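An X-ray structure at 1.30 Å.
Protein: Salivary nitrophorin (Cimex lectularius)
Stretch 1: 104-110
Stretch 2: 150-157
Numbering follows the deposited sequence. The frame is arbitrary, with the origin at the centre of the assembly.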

# COMPACT_ATOMS: atom_id res chain seq x y z
N THR A 104 -4.44 -8.04 -14.21
CA THR A 104 -3.93 -8.33 -12.85
C THR A 104 -3.21 -9.66 -12.85
O THR A 104 -3.64 -10.61 -13.53
N ILE A 105 -2.07 -9.73 -12.17
CA ILE A 105 -1.43 -10.97 -11.89
C ILE A 105 -1.34 -11.18 -10.38
O ILE A 105 -1.32 -10.23 -9.59
N ILE A 106 -1.34 -12.43 -10.00
CA ILE A 106 -1.07 -12.83 -8.65
C ILE A 106 0.19 -13.67 -8.71
O ILE A 106 0.31 -14.58 -9.57
N VAL A 107 1.09 -13.43 -7.76
CA VAL A 107 2.33 -14.18 -7.62
C VAL A 107 2.29 -14.82 -6.25
O VAL A 107 2.08 -14.13 -5.22
N THR A 108 2.57 -16.09 -6.15
CA THR A 108 2.68 -16.68 -4.83
C THR A 108 3.98 -17.43 -4.74
O THR A 108 4.42 -18.04 -5.72
N VAL A 109 4.59 -17.40 -3.56
CA VAL A 109 5.95 -17.85 -3.41
C VAL A 109 6.05 -19.12 -2.55
O VAL A 109 7.10 -19.80 -2.56
N ASP A 110 4.96 -19.47 -1.87
CA ASP A 110 4.91 -20.63 -0.98
C ASP A 110 3.77 -21.60 -1.36
O ASP A 110 2.77 -21.20 -1.95
N TYR A 150 9.44 -8.42 -1.44
CA TYR A 150 9.81 -8.08 -2.79
C TYR A 150 9.94 -9.37 -3.62
O TYR A 150 10.44 -10.39 -3.13
N ASP A 151 9.48 -9.33 -4.86
CA ASP A 151 9.81 -10.32 -5.85
C ASP A 151 9.87 -9.58 -7.17
O ASP A 151 9.07 -8.68 -7.46
N THR A 152 10.79 -10.00 -8.04
CA THR A 152 11.01 -9.23 -9.28
C THR A 152 9.79 -9.33 -10.17
O THR A 152 9.56 -8.45 -10.96
N ARG A 153 9.00 -10.40 -10.04
CA ARG A 153 7.79 -10.57 -10.84
C ARG A 153 6.71 -9.56 -10.53
O ARG A 153 5.79 -9.37 -11.30
N LEU A 154 6.83 -8.90 -9.39
CA LEU A 154 5.86 -7.87 -8.92
C LEU A 154 6.30 -6.47 -9.30
O LEU A 154 5.56 -5.49 -9.08
N ASP A 155 7.48 -6.35 -9.92
CA ASP A 155 8.14 -5.08 -10.16
C ASP A 155 8.08 -4.78 -11.65
O ASP A 155 8.95 -5.21 -12.45
N TYR A 156 7.08 -3.98 -12.04
CA TYR A 156 6.83 -3.65 -13.43
C TYR A 156 7.70 -2.53 -13.94
O TYR A 156 7.51 -2.02 -15.07
N SER A 157 8.69 -2.12 -13.16
CA SER A 157 9.75 -1.24 -13.63
C SER A 157 10.89 -2.07 -14.24
O SER A 157 11.73 -1.50 -14.94

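A polar loop can pack against a β-strand without a single hydrogen bond crossing between them, where its arginine is paired with a neighbouring aspartate. The contact between residues 104-110 and 150-157 of this salivary nitrophorin illustrates the principle. The strand supplies the alternation expected of extended backbone: the CA-to-CB bonds of Ile 105 and Val 107 point toward the loop, as does that of Val 109 just beyond the strand's end, whereas those of Thr 104, Ile 106 and Thr 108 point away. About 311 Å² is buried, counting both sides.

Van der Waals contacts, most of them made by apolar side chains, form the first group. Val 107, buried and in the t rotamer (chi1 170°), sets CG2 3.7 Å from CD2 of Leu 154. The CA-to-CB bond of Leu 154 runs sideways, but its m, t conformation brings the end of the side chain nearer the strand. Ile 105, with chi1 p and chi2 between wells at 148°, extends CD1 to 3.6 Å from the carbonyl O of Arg 153. Ile 105 CD1 also lies at the edge of the Tyr 156 ring, near its plane and 4.3 Å from Tyr 156 CE1, so this aromatic contact is not a stack. Tyr 156 (chi1 -84°, m) also places OH 3.6 Å from CG1 of Ile 105, a van der Waals approach to a carbon that cannot accept a hydrogen bond.

The second group is polar and lies wholly within the loop. Asp 151, chi1 t, receives Arg 153 NE on OD1 at 2.9 Å and Arg 153 NH2 on OD2 at 3.0 Å, a two-pronged salt bridge with nearly straight hydrogen bonds. Its OD1 also accepts the backbone N of Arg 153 at 3.0 Å, tying the carboxylate to the middle of the short 3-10 segment; Leu 154 N at the end of that segment bonds to Asp 151 O at 3.0 Å. Farther from the strand, Asp 155 accepts Tyr 150 OH on OD2 and Ser 157 OG on OD1, each at 2.6 Å.

The third group joins the other two. With chi1 to chi3 at m, t and m, Arg 153 presents one face of its guanidinium to Val 107, whose CG1 sits 3.5 Å from CZ. Pairing with Asp 151 occupies NE and NH2 in the guanidinium plane, leaving this face free for a methyl group. Val 109, chi1 m, completes the arrangement: its CG1 approaches Arg 153 NH2 obliquely at 3.7 Å and lies equally far, 3.7 Å, from Asp 151 OD2. Val 107 in the strand and Val 109 just beyond it thus pack methyl groups against an ion pair held within the second stretch.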

# COMPACT_ATOMS: atom_id res chain seq x y z
CB THR A 104 -5.08 -8.40 -11.87
OG1 THR A 104 -5.62 -7.09 -11.67
CG2 THR A 104 -4.63 -8.82 -10.48
CB ILE A 105 0.03 -11.05 -12.50
CG1 ILE A 105 0.96 -10.05 -11.83
CG2 ILE A 105 -0.01 -10.93 -14.06
CD1 ILE A 105 2.38 -10.52 -11.76
CB ILE A 106 -2.24 -13.66 -8.09
CG1 ILE A 106 -3.51 -12.83 -7.99
CG2 ILE A 106 -1.92 -14.13 -6.73
CD1 ILE A 106 -4.73 -13.58 -7.55
CB VAL A 107 3.59 -13.30 -7.74
CG1 VAL A 107 4.82 -14.11 -7.34
CG2 VAL A 107 3.74 -12.76 -9.16
CB THR A 108 1.46 -17.51 -4.47
OG1 THR A 108 1.20 -18.46 -5.50
CG2 THR A 108 0.21 -16.63 -4.46
CB VAL A 109 6.86 -16.71 -2.90
CG1 VAL A 109 6.88 -15.54 -3.90
CG2 VAL A 109 6.39 -16.20 -1.62
CB ASP A 110 4.73 -20.18 0.48
CG ASP A 110 3.46 -19.34 0.70
OD1 ASP A 110 3.07 -18.55 -0.20
OD2 ASP A 110 2.77 -19.41 1.74
CB TYR A 150 11.16 -7.37 -2.86
CG TYR A 150 11.54 -6.92 -4.25
CD1 TYR A 150 11.05 -5.76 -4.75
CD2 TYR A 150 12.40 -7.67 -5.04
CE1 TYR A 150 11.37 -5.35 -6.02
CE2 TYR A 150 12.74 -7.27 -6.29
CZ TYR A 150 12.25 -6.09 -6.79
OH TYR A 150 12.54 -5.68 -8.08
CB ASP A 151 8.68 -11.36 -5.86
CG ASP A 151 8.99 -12.59 -6.70
OD1 ASP A 151 8.99 -12.47 -7.93
OD2 ASP A 151 9.22 -13.70 -6.18
CB THR A 152 12.24 -9.72 -10.03
OG1 THR A 152 12.12 -11.13 -10.17
CG2 THR A 152 13.47 -9.46 -9.23
CB ARG A 153 7.20 -11.96 -10.61
CG ARG A 153 8.09 -13.11 -11.17
CD ARG A 153 7.56 -14.44 -10.75
NE ARG A 153 7.88 -14.74 -9.35
CZ ARG A 153 7.49 -15.84 -8.71
NH1 ARG A 153 6.81 -16.78 -9.34
NH2 ARG A 153 7.81 -16.02 -7.44
CB LEU A 154 5.66 -7.99 -7.41
CG LEU A 154 5.12 -9.30 -6.90
CD1 LEU A 154 5.25 -9.38 -5.37
CD2 LEU A 154 3.69 -9.51 -7.29
CB ASP A 155 9.60 -5.13 -9.71
CG ASP A 155 10.26 -3.81 -9.76
OD1 ASP A 155 9.80 -2.89 -10.50
OD2 ASP A 155 11.30 -3.61 -9.09
CB TYR A 156 5.33 -3.39 -13.65
CG TYR A 156 4.49 -4.62 -13.86
CD1 TYR A 156 4.72 -5.81 -13.20
CD2 TYR A 156 3.42 -4.57 -14.71
CE1 TYR A 156 3.94 -6.93 -13.45
CE2 TYR A 156 2.64 -5.67 -14.96
CZ TYR A 156 2.91 -6.83 -14.34
OH TYR A 156 2.15 -7.96 -14.54
CB SER A 157 10.31 -0.34 -12.53
OG SER A 157 11.18 -1.01 -11.67